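Local coordinates for unsaturated glucuronyl hydrolase (Streptococcus agalactiae, PDB 2ZZR), which hydrolyses unsaturated disaccharides of chondroitin, hyaluronan and heparin, releasing the unsaturated uronic acid from either (1->3) or (1->4) linkages, at residues S243-Q248 / W290-T295; W250-I255 / G273-F278; P283-S288 / Q300-S305. All coordinates share one frame; numbering follows the deposited sequence. Where two conformers were deposited one is given.

Interaction 1 (S243-Q248 / W290-T295); sequences SWARGQ and WDLIFT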
loop_
_atom_site.group_PDB
_atom_site.type_symbol
_atom_site.label_atom_id
_atom_site.label_comp_id
_atom_site.label_asym_id
_atom_site.label_seq_id
_atom_site.Cartn_x
_atom_site.Cartn_y
_atom_site.Cartn_z
ATOM N N SER A 243 15.023 -7.568 7.520
ATOM C CA SER A 243 13.582 -7.591 7.281
ATOM C C SER A 243 13.058 -6.221 6.844
ATOM O O SER A 243 12.685 -5.393 7.674
ATOM C CB SER A 243 12.852 -8.066 8.540
ATOM O OG SER A 243 11.516 -8.414 8.245
ATOM N N TRP A 244 13.037 -5.995 5.534
ATOM C CA TRP A 244 12.582 -4.729 4.950
ATOM C C TRP A 244 11.154 -4.415 5.400
ATOM O O TRP A 244 10.252 -5.221 5.199
ATOM C CB TRP A 244 12.679 -4.821 3.429
ATOM C CG TRP A 244 12.156 -3.640 2.663
ATOM C CD1 TRP A 244 12.478 -2.321 2.851
ATOM C CD2 TRP A 244 11.255 -3.682 1.556
ATOM N NE1 TRP A 244 11.816 -1.542 1.932
ATOM C CE2 TRP A 244 11.056 -2.351 1.127
ATOM C CE3 TRP A 244 10.591 -4.717 0.882
ATOM C CZ2 TRP A 244 10.212 -2.025 0.057
ATOM C CZ3 TRP A 244 9.752 -4.393 -0.181
ATOM C CH2 TRP A 244 9.571 -3.056 -0.581
ATOM N N ALA A 245 10.964 -3.252 6.021
ATOM C CA ALA A 245 9.702 -2.949 6.708
ATOM C C ALA A 245 8.504 -2.830 5.772
ATOM O O ALA A 245 7.433 -3.381 6.055
ATOM C CB ALA A 245 9.838 -1.689 7.570
ATOM N N ARG A 246 8.666 -2.115 4.660
ATOM C CA ARG A 246 7.523 -1.901 3.772
ATOM C C ARG A 246 7.021 -3.185 3.103
ATOM O O ARG A 246 5.817 -3.349 2.894
ATOM C CB ARG A 246 7.786 -0.790 2.750
ATOM C CG ARG A 246 6.515 -0.405 1.987
ATOM C CD ARG A 246 6.627 0.950 1.315
ATOM N NE ARG A 246 7.669 0.976 0.282
ATOM C CZ ARG A 246 8.840 1.599 0.403
ATOM N NH1 ARG A 246 9.141 2.252 1.517
ATOM N NH2 ARG A 246 9.714 1.577 -0.599
ATOM N N GLY A 247 7.932 -4.109 2.800
ATOM C CA GLY A 247 7.545 -5.406 2.249
ATOM C C GLY A 247 6.605 -6.150 3.179
ATOM O O GLY A 247 5.610 -6.726 2.736
ATOM N N GLN A 248 6.928 -6.122 4.470
ATOM C CA GLN A 248 6.078 -6.698 5.508
ATOM C C GLN A 248 4.698 -6.032 5.481
ATOM O O GLN A 248 3.672 -6.713 5.533
ATOM C CB GLN A 248 6.738 -6.545 6.884
ATOM C CG GLN A 248 6.163 -7.441 7.984
ATOM C CD GLN A 248 6.397 -8.942 7.747
ATOM O OE1 GLN A 248 5.679 -9.782 8.297
ATOM N NE2 GLN A 248 7.404 -9.279 6.953
ATOM N N TRP A 290 13.182 1.566 8.974
ATOM C CA TRP A 290 13.069 1.216 7.557
ATOM C C TRP A 290 13.316 -0.274 7.312
ATOM O O TRP A 290 12.787 -0.869 6.366
ATOM C CB TRP A 290 13.997 2.093 6.714
ATOM C CG TRP A 290 15.448 1.756 6.844
ATOM C CD1 TRP A 290 16.328 2.240 7.773
ATOM C CD2 TRP A 290 16.191 0.865 6.010
ATOM N NE1 TRP A 290 17.579 1.699 7.566
ATOM C CE2 TRP A 290 17.521 0.854 6.489
ATOM C CE3 TRP A 290 15.865 0.076 4.898
ATOM C CZ2 TRP A 290 18.518 0.079 5.899
ATOM C CZ3 TRP A 290 16.854 -0.696 4.314
ATOM C CH2 TRP A 290 18.169 -0.683 4.812
ATOM N N ASP A 291 14.140 -0.858 8.172
ATOM C CA ASP A 291 14.337 -2.291 8.216
ATOM C C ASP A 291 14.065 -2.739 9.640
ATOM O O ASP A 291 14.541 -2.120 10.597
ATOM C CB ASP A 291 15.759 -2.664 7.799
ATOM C CG ASP A 291 15.901 -4.139 7.507
ATOM O OD1 ASP A 291 16.273 -4.485 6.368
ATOM O OD2 ASP A 291 15.615 -4.956 8.412
ATOM N N LEU A 292 13.282 -3.806 9.775
ATOM C CA LEU A 292 12.804 -4.262 11.078
ATOM C C LEU A 292 13.902 -4.860 11.968
ATOM O O LEU A 292 13.652 -5.164 13.134
ATOM C CB LEU A 292 11.623 -5.236 10.915
ATOM C CG LEU A 292 10.340 -4.664 10.284
ATOM C CD1 LEU A 292 9.325 -5.775 10.007
ATOM C CD2 LEU A 292 9.719 -3.580 11.163
ATOM N N ILE A 293 15.118 -5.000 11.438
ATOM C CA ILE A 293 16.251 -5.423 12.279
ATOM C C ILE A 293 16.713 -4.300 13.204
ATOM O O ILE A 293 17.367 -4.555 14.222
ATOM C CB ILE A 293 17.455 -5.994 11.476
ATOM C CG1 ILE A 293 18.033 -4.955 10.504
ATOM C CG2 ILE A 293 17.054 -7.279 10.787
ATOM C CD1 ILE A 293 19.477 -5.235 10.081
ATOM N N PHE A 294 16.355 -3.066 12.856
ATOM C CA PHE A 294 16.716 -1.903 13.656
ATOM C C PHE A 294 15.617 -1.497 14.622
ATOM O O PHE A 294 14.428 -1.555 14.301
ATOM C CB PHE A 294 17.084 -0.714 12.761
ATOM C CG PHE A 294 18.178 -1.011 11.778
ATOM C CD1 PHE A 294 19.442 -1.407 12.218
ATOM C CD2 PHE A 294 17.952 -0.888 10.410
ATOM C CE1 PHE A 294 20.455 -1.687 11.309
ATOM C CE2 PHE A 294 18.961 -1.161 9.490
ATOM C CZ PHE A 294 20.219 -1.559 9.941
ATOM N N THR A 295 16.033 -1.083 15.811
ATOM C CA THR A 295 15.125 -0.526 16.798
ATOM C C THR A 295 15.772 0.714 17.433
ATOM O O THR A 295 16.741 1.254 16.891
ATOM C CB THR A 295 14.684 -1.596 17.843
ATOM O OG1 THR A 295 13.640 -1.059 18.669
ATOM C CG2 THR A 295 15.865 -2.057 18.709
HETATM O O HOH W 1 10.816 0.009 4.591
#

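Interaction 2 (W250-I255 / G273-F278); sequences WGIYGI and GMTNYF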
loop_
_atom_site.group_PDB
_atom_site.type_symbol
_atom_site.label_atom_id
_atom_site.label_comp_id
_atom_site.label_asym_id
_atom_site.label_seq_id
_atom_site.Cartn_x
_atom_site.Cartn_y
_atom_site.Cartn_z
ATOM N N TRP A 250 3.223 -4.439 2.942
ATOM C CA TRP A 250 2.462 -4.808 1.745
ATOM C C TRP A 250 1.677 -6.097 1.988
ATOM O O TRP A 250 0.558 -6.238 1.512
ATOM C CB TRP A 250 3.367 -5.001 0.526
ATOM C CG TRP A 250 4.024 -3.758 -0.039
ATOM C CD1 TRP A 250 5.322 -3.654 -0.461
ATOM C CD2 TRP A 250 3.423 -2.466 -0.272
ATOM N NE1 TRP A 250 5.571 -2.387 -0.932
ATOM C CE2 TRP A 250 4.426 -1.636 -0.828
ATOM C CE3 TRP A 250 2.145 -1.927 -0.053
ATOM C CZ2 TRP A 250 4.193 -0.292 -1.177
ATOM C CZ3 TRP A 250 1.908 -0.585 -0.405
ATOM C CH2 TRP A 250 2.933 0.215 -0.957
ATOM N N GLY A 251 2.274 -7.034 2.728
ATOM C CA GLY A 251 1.581 -8.257 3.122
ATOM C C GLY A 251 0.434 -7.964 4.078
ATOM O O GLY A 251 -0.689 -8.442 3.878
ATOM N N ILE A 252 0.712 -7.151 5.095
ATOM C CA ILE A 252 -0.279 -6.798 6.122
ATOM C C ILE A 252 -1.532 -6.161 5.531
ATOM O O ILE A 252 -2.634 -6.425 6.009
ATOM C CB ILE A 252 0.334 -5.911 7.239
ATOM C CG1 ILE A 252 1.373 -6.722 8.021
ATOM C CG2 ILE A 252 -0.743 -5.388 8.204
ATOM C CD1 ILE A 252 2.329 -5.864 8.837
ATOM N N TYR A 253 -1.369 -5.354 4.483
ATOM C CA TYR A 253 -2.532 -4.732 3.838
ATOM C C TYR A 253 -3.045 -5.565 2.664
ATOM O O TYR A 253 -4.249 -5.731 2.497
ATOM C CB TYR A 253 -2.203 -3.295 3.421
ATOM C CG TYR A 253 -3.399 -2.403 3.091
ATOM C CD1 TYR A 253 -3.205 -1.175 2.458
ATOM C CD2 TYR A 253 -4.711 -2.782 3.406
ATOM C CE1 TYR A 253 -4.285 -0.333 2.153
ATOM C CE2 TYR A 253 -5.808 -1.949 3.094
ATOM C CZ TYR A 253 -5.579 -0.729 2.470
ATOM O OH TYR A 253 -6.637 0.103 2.158
ATOM N N GLY A 254 -2.138 -6.112 1.859
ATOM C CA GLY A 254 -2.550 -6.902 0.699
ATOM C C GLY A 254 -3.389 -8.124 1.048
ATOM O O GLY A 254 -4.295 -8.494 0.297
ATOM N N ILE A 255 -3.086 -8.755 2.183
ATOM C CA ILE A 255 -3.818 -9.956 2.592
ATOM C C ILE A 255 -5.304 -9.660 2.900
ATOM O O ILE A 255 -6.174 -10.262 2.276
ATOM C CB ILE A 255 -3.125 -10.725 3.757
ATOM C CG1 ILE A 255 -1.796 -11.327 3.283
ATOM C CG2 ILE A 255 -4.060 -11.823 4.293
ATOM C CD1 ILE A 255 -0.899 -11.835 4.420
ATOM N N GLY A 273 0.036 -13.933 11.315
ATOM C CA GLY A 273 1.478 -14.205 11.288
ATOM C C GLY A 273 2.290 -12.976 10.915
ATOM O O GLY A 273 3.198 -12.569 11.655
ATOM N N MET A 274 1.954 -12.371 9.777
ATOM C CA MET A 274 2.715 -11.221 9.267
ATOM C C MET A 274 2.586 -9.991 10.155
ATOM O O MET A 274 3.556 -9.255 10.352
ATOM C CB MET A 274 2.309 -10.879 7.829
ATOM C CG MET A 274 2.553 -11.997 6.820
ATOM S SD MET A 274 2.619 -11.418 5.117
ATOM C CE MET A 274 4.209 -10.579 5.081
ATOM N N THR A 275 1.393 -9.772 10.705
ATOM C CA THR A 275 1.145 -8.598 11.533
ATOM C C THR A 275 1.843 -8.723 12.885
ATOM O O THR A 275 2.445 -7.756 13.363
ATOM C CB THR A 275 -0.371 -8.343 11.689
ATOM O OG1 THR A 275 -0.948 -8.234 10.381
ATOM C CG2 THR A 275 -0.641 -7.064 12.458
ATOM N N ASN A 276 1.792 -9.909 13.484
ATOM C CA ASN A 276 2.442 -10.109 14.781
ATOM C C ASN A 276 3.949 -9.952 14.639
ATOM O O ASN A 276 4.594 -9.380 15.504
ATOM C CB ASN A 276 2.089 -11.465 15.385
ATOM C CG ASN A 276 0.616 -11.575 15.748
ATOM O OD1 ASN A 276 -0.160 -10.647 15.507
ATOM N ND2 ASN A 276 0.224 -12.712 16.327
ATOM N N TYR A 277 4.485 -10.440 13.526
ATOM C CA TYR A 277 5.907 -10.292 13.208
ATOM C C TYR A 277 6.292 -8.810 13.176
ATOM O O TYR A 277 7.294 -8.398 13.770
ATOM C CB TYR A 277 6.192 -10.961 11.869
ATOM C CG TYR A 277 7.639 -10.925 11.444
ATOM C CD1 TYR A 277 8.485 -12.006 11.702
ATOM C CD2 TYR A 277 8.157 -9.820 10.767
ATOM C CE1 TYR A 277 9.826 -11.977 11.302
ATOM C CE2 TYR A 277 9.492 -9.782 10.365
ATOM C CZ TYR A 277 10.317 -10.859 10.640
ATOM O OH TYR A 277 11.637 -10.822 10.240
ATOM N N PHE A 278 5.469 -8.017 12.490
ATOM C CA PHE A 278 5.674 -6.581 12.346
ATOM C C PHE A 278 5.574 -5.904 13.709
ATOM O O PHE A 278 6.488 -5.181 14.111
ATOM C CB PHE A 278 4.635 -6.029 11.355
ATOM C CG PHE A 278 4.867 -4.601 10.922
ATOM C CD1 PHE A 278 5.687 -4.311 9.832
ATOM C CD2 PHE A 278 4.211 -3.553 11.562
ATOM C CE1 PHE A 278 5.884 -2.987 9.410
ATOM C CE2 PHE A 278 4.400 -2.225 11.145
ATOM C CZ PHE A 278 5.236 -1.947 10.065
#

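Interaction 3 (P283-S288 / Q300-S305); sequences PEDKVS and QPRDTS. With SO4 (sulfate ion), chain D.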
loop_
_atom_site.group_PDB
_atom_site.type_symbol
_atom_site.label_atom_id
_atom_site.label_comp_id
_atom_site.label_asym_id
_atom_site.label_seq_id
_atom_site.Cartn_x
_atom_site.Cartn_y
_atom_site.Cartn_z
ATOM N N PRO A 283 9.649 -0.289 17.353
ATOM C CA PRO A 283 10.359 0.343 18.470
ATOM C C PRO A 283 9.413 1.005 19.469
ATOM O O PRO A 283 8.192 0.861 19.357
ATOM C CB PRO A 283 11.203 1.408 17.769
ATOM C CG PRO A 283 10.344 1.832 16.633
ATOM C CD PRO A 283 9.684 0.557 16.144
ATOM N N GLU A 284 9.977 1.739 20.431
ATOM C CA GLU A 284 9.208 2.352 21.517
ATOM C C GLU A 284 8.007 3.189 21.057
ATOM O O GLU A 284 6.929 3.091 21.648
ATOM C CB GLU A 284 10.131 3.182 22.424
ATOM C CG GLU A 284 9.625 3.374 23.855
ATOM C CD GLU A 284 8.526 4.420 23.979
ATOM O OE1 GLU A 284 8.535 5.407 23.207
ATOM O OE2 GLU A 284 7.650 4.254 24.860
ATOM N N ASP A 285 8.187 4.012 20.021
ATOM C CA ASP A 285 7.102 4.866 19.528
ATOM C C ASP A 285 6.184 4.166 18.509
ATOM O O ASP A 285 5.319 4.800 17.911
ATOM C CB ASP A 285 7.633 6.216 18.998
ATOM C CG ASP A 285 8.342 6.106 17.646
ATOM O OD1 ASP A 285 8.443 4.998 17.076
ATOM O OD2 ASP A 285 8.800 7.159 17.146
ATOM N N LYS A 286 6.392 2.862 18.328
ATOM C CA LYS A 286 5.558 2.004 17.463
ATOM C C LYS A 286 5.576 2.385 15.974
ATOM O O LYS A 286 4.647 2.055 15.229
ATOM C CB LYS A 286 4.111 1.911 17.988
ATOM C CG LYS A 286 3.970 1.708 19.504
ATOM C CD LYS A 286 4.695 0.466 20.014
ATOM C CE LYS A 286 4.353 0.184 21.482
ATOM N NZ LYS A 286 4.841 1.251 22.416
ATOM N N VAL A 287 6.637 3.068 15.545
ATOM C CA VAL A 287 6.803 3.423 14.137
ATOM C C VAL A 287 8.023 2.700 13.575
ATOM O O VAL A 287 9.150 2.934 14.006
ATOM C CB VAL A 287 6.887 4.963 13.916
ATOM C CG1 VAL A 287 7.251 5.288 12.474
ATOM C CG2 VAL A 287 5.564 5.622 14.289
ATOM N N SER A 288 7.774 1.819 12.612
ATOM C CA SER A 288 8.797 0.949 12.044
ATOM C C SER A 288 10.036 1.706 11.579
ATOM O O SER A 288 9.931 2.726 10.899
ATOM C CB SER A 288 8.220 0.187 10.853
ATOM O OG SER A 288 7.763 1.091 9.862
ATOM N N GLN A 300 19.323 4.594 12.736
ATOM C CA GLN A 300 18.829 4.382 11.376
ATOM C C GLN A 300 17.530 5.156 11.160
ATOM O O GLN A 300 16.816 5.440 12.122
ATOM C CB GLN A 300 18.613 2.890 11.117
ATOM C CG GLN A 300 19.896 2.071 11.083
ATOM C CD GLN A 300 20.655 2.191 9.771
ATOM O OE1 GLN A 300 20.107 2.608 8.748
ATOM N NE2 GLN A 300 21.932 1.810 9.796
ATOM N N PRO A 301 17.223 5.517 9.897
ATOM C CA PRO A 301 15.988 6.265 9.678
ATOM C C PRO A 301 14.747 5.378 9.797
ATOM O O PRO A 301 14.829 4.158 9.634
ATOM C CB PRO A 301 16.142 6.784 8.247
ATOM C CG PRO A 301 17.030 5.800 7.579
ATOM C CD PRO A 301 17.968 5.294 8.642
ATOM N N ARG A 302 13.610 5.996 10.097
ATOM C CA ARG A 302 12.343 5.271 10.107
ATOM C C ARG A 302 11.844 5.131 8.685
ATOM O O ARG A 302 12.330 5.814 7.777
ATOM C CB ARG A 302 11.292 6.024 10.933
ATOM C CG ARG A 302 11.728 6.436 12.333
ATOM C CD ARG A 302 12.301 5.264 13.121
ATOM N NE ARG A 302 12.645 5.648 14.485
ATOM C CZ ARG A 302 11.832 5.532 15.535
ATOM N NH1 ARG A 302 10.606 5.032 15.396
ATOM N NH2 ARG A 302 12.250 5.916 16.734
ATOM N N ASP A 303 10.895 4.219 8.478
ATOM C CA ASP A 303 10.076 4.268 7.282
ATOM C C ASP A 303 8.620 4.365 7.710
ATOM O O ASP A 303 7.953 3.348 7.915
ATOM C CB ASP A 303 10.281 3.070 6.358
ATOM C CG ASP A 303 9.406 3.152 5.108
ATOM O OD1 ASP A 303 9.118 2.100 4.511
ATOM O OD2 ASP A 303 8.981 4.276 4.745
ATOM N N THR A 304 8.142 5.601 7.830
ATOM C CA THR A 304 6.766 5.865 8.249
ATOM C C THR A 304 5.752 5.310 7.251
ATOM O O THR A 304 4.631 4.976 7.639
ATOM C CB THR A 304 6.512 7.366 8.441
ATOM O OG1 THR A 304 6.925 8.073 7.267
ATOM C CG2 THR A 304 7.280 7.893 9.644
ATOM N N SER A 305 6.135 5.202 5.975
ATOM C CA SER A 305 5.197 4.700 4.958
ATOM C C SER A 305 4.809 3.246 5.225
ATOM O O SER A 305 3.690 2.843 4.929
ATOM C CB SER A 305 5.727 4.876 3.527
ATOM O OG SER A 305 6.763 3.955 3.211
HETATM S S SO4 D . 7.626 -0.630 24.251
HETATM O O1 SO4 D . 7.258 -1.880 24.916
HETATM O O2 SO4 D . 7.081 -0.597 22.898
HETATM O O3 SO4 D . 7.092 0.502 25.005
HETATM O O4 SO4 D . 9.082 -0.538 24.169
HETATM O O HOH W 2 10.836 4.869 19.274
#

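Interaction 1 (S243-Q248 / W290-T295)
D291 OD2 is gripped by two backbone N-H groups, one from each segment. S243 N reaches it at 2.8 Å on the syn side, a little out of the carboxylate plane, while I293 N, two residues on in its own segment, takes the anti lone pair at 3.1 Å and so closes an Asx turn. The carboxylate gets there because CG stands anti to the backbone N of D291 (chi1 -166°). Its other oxygen, OD1, accepts from Y238 N and S242 OG, so both oxygens of this buried group have partners. Backbone bonds continue the match: L292 N donates to S243 O at 2.7 Å, and A245 N to W290 O at 3.0 Å, W244 and D291 forming a single beta bridge between them. W290 O also accepts from water 1, which accepts from R246 N at 3.0 Å. The first turn of helix 245-262 thus presents two N-H groups to this one carbonyl, one directly and one through water. L292 supplies most of the packing: CG lies 4.1 Å from A245 CB, and CD1 touches Q248 CG and the hydroxyl oxygen of S243, the Q248 and L292 side chains crossing at about a right angle. S243 OG, in one of its two conformers, probably bonds to Y277 OH. W244 is the N-cap residue, and R246, which probably binds substrate, follows in the first turn. Helix 245-262 begins against the loop that joins helix 265-280 to helix 304-318; L292 also touches F278 of the former, and A245 touches A306 of the latter.

Interaction 2 (W250-I255 / G273-F278)
I252 reaches across to T275 and F278 between two neighbouring, roughly antiparallel helices, consecutive in the alpha barrel of this glycoside hydrolase family 88 enzyme. Their short segments approach to 9.0 Å between axes at a signed crossing angle of -146°. The tip of the isoleucine, CD1, sits 3.4 Å from F278 CB and close to CG, so it meets the root of the phenylalanine side chain, which crosses it at about a right angle. Further back, T275 OG1 sits against the fork of I252 CG1 and CG2, 3.6 Å from each. That hydroxyl bonds to F271 O, one turn earlier in its own helix, so its polar demand is met within the helix while the same oxygen rests against aliphatic carbon. M274 supplies the second patch. Its SD touches I255 CD1 at 3.6 Å and lies 3.9 Å from G251 CA, with CE at a similar distance from the same glycine carbon. The bend at chi3 (73°) places CE beside G251, where the helix surface is bare backbone and the thioether can lie close.

Outside this shell, I252 and I255 also pack on F271, and Q248 touches both M274 and F278. Helix 304-318 adds two contacts, its I314 meeting T275 and its A310 meeting F278. W250, likely a substrate-binding residue, points away from helix 265-280 and touches D174, the probable proton donor. The contact thus probably backs the helix that carries this part of the active site. Between the two patches, I252 CG1 lies 4.3 Å from M274 CB.

Interaction 3 (P283-S288 / Q300-S305)
The charged part joins R302 to D285 tip to tip. NH1 donates to D285 OD1 at 2.7 Å in a salt bridge; the oxygen lies in the guanidinium plane, though carboxylate and guanidinium planes are turned 58° apart. D285 CG stands between its backbone N and carbonyl carbon (chi1 74°), and V287 N reaches the same OD1 at 3.1 Å from the opposite face of the carboxylate, closing an Asx turn; OD2 bonds to Y346 OH. NH1 also gives a weak bond to V287 O, and water 2 accepts from both R302 NH2 and D285 N. K286 NZ donates to E284 O and, at 2.9 Å, to O2 of a sulfate probably from the crystallisation liquor, which R16 also holds.

Among uncharged polar groups, D303 N donates to S288 O at 3.0 Å. S288 OG, 3.0 Å from D303 O, is hydrogen-bonded to T307 OG1.

The apolar pair is V287 CG1 and T304 CG2, 3.8 Å apart. P283 CG makes a van der Waals contact with R302 NH1 at 3.4 Å as the two side chains slide past each other in opposite directions.

The whole joins a type I beta turn, P283 to K286, to the start of helix 304-318. There D303 is a side-chain N-cap: its OD2 takes S305 OG at 2.7 Å and, weakly, S305 N, while OD1 forms a salt bridge with R246, a likely substrate-binding residue, which makes this N-cap second shell to the probable substrate site.

The three contacts link helices 245-262, 265-280 and 304-318 and the long connection between the last two of these. All are largely buried, their centres about 11, 15 and 17 Å from the chain's centre for interactions 2, 1 and 3; I293 in interaction 1 is the exposed member. Interaction 2 is van der Waals packing, almost all apolar, between two helices. Interactions 1 and 3, where loops meet helix starts, rely on carboxylates, each closing an Asx turn, and on backbone bonds. Interaction 1 shares helix 245-262 with interaction 2. Its segments alternate along the chain with those of interaction 3, and W290 NE1 bonds to Q300 OE1 between them. F278 CZ against S288 CB joins interactions 2 and 3 by packing alone.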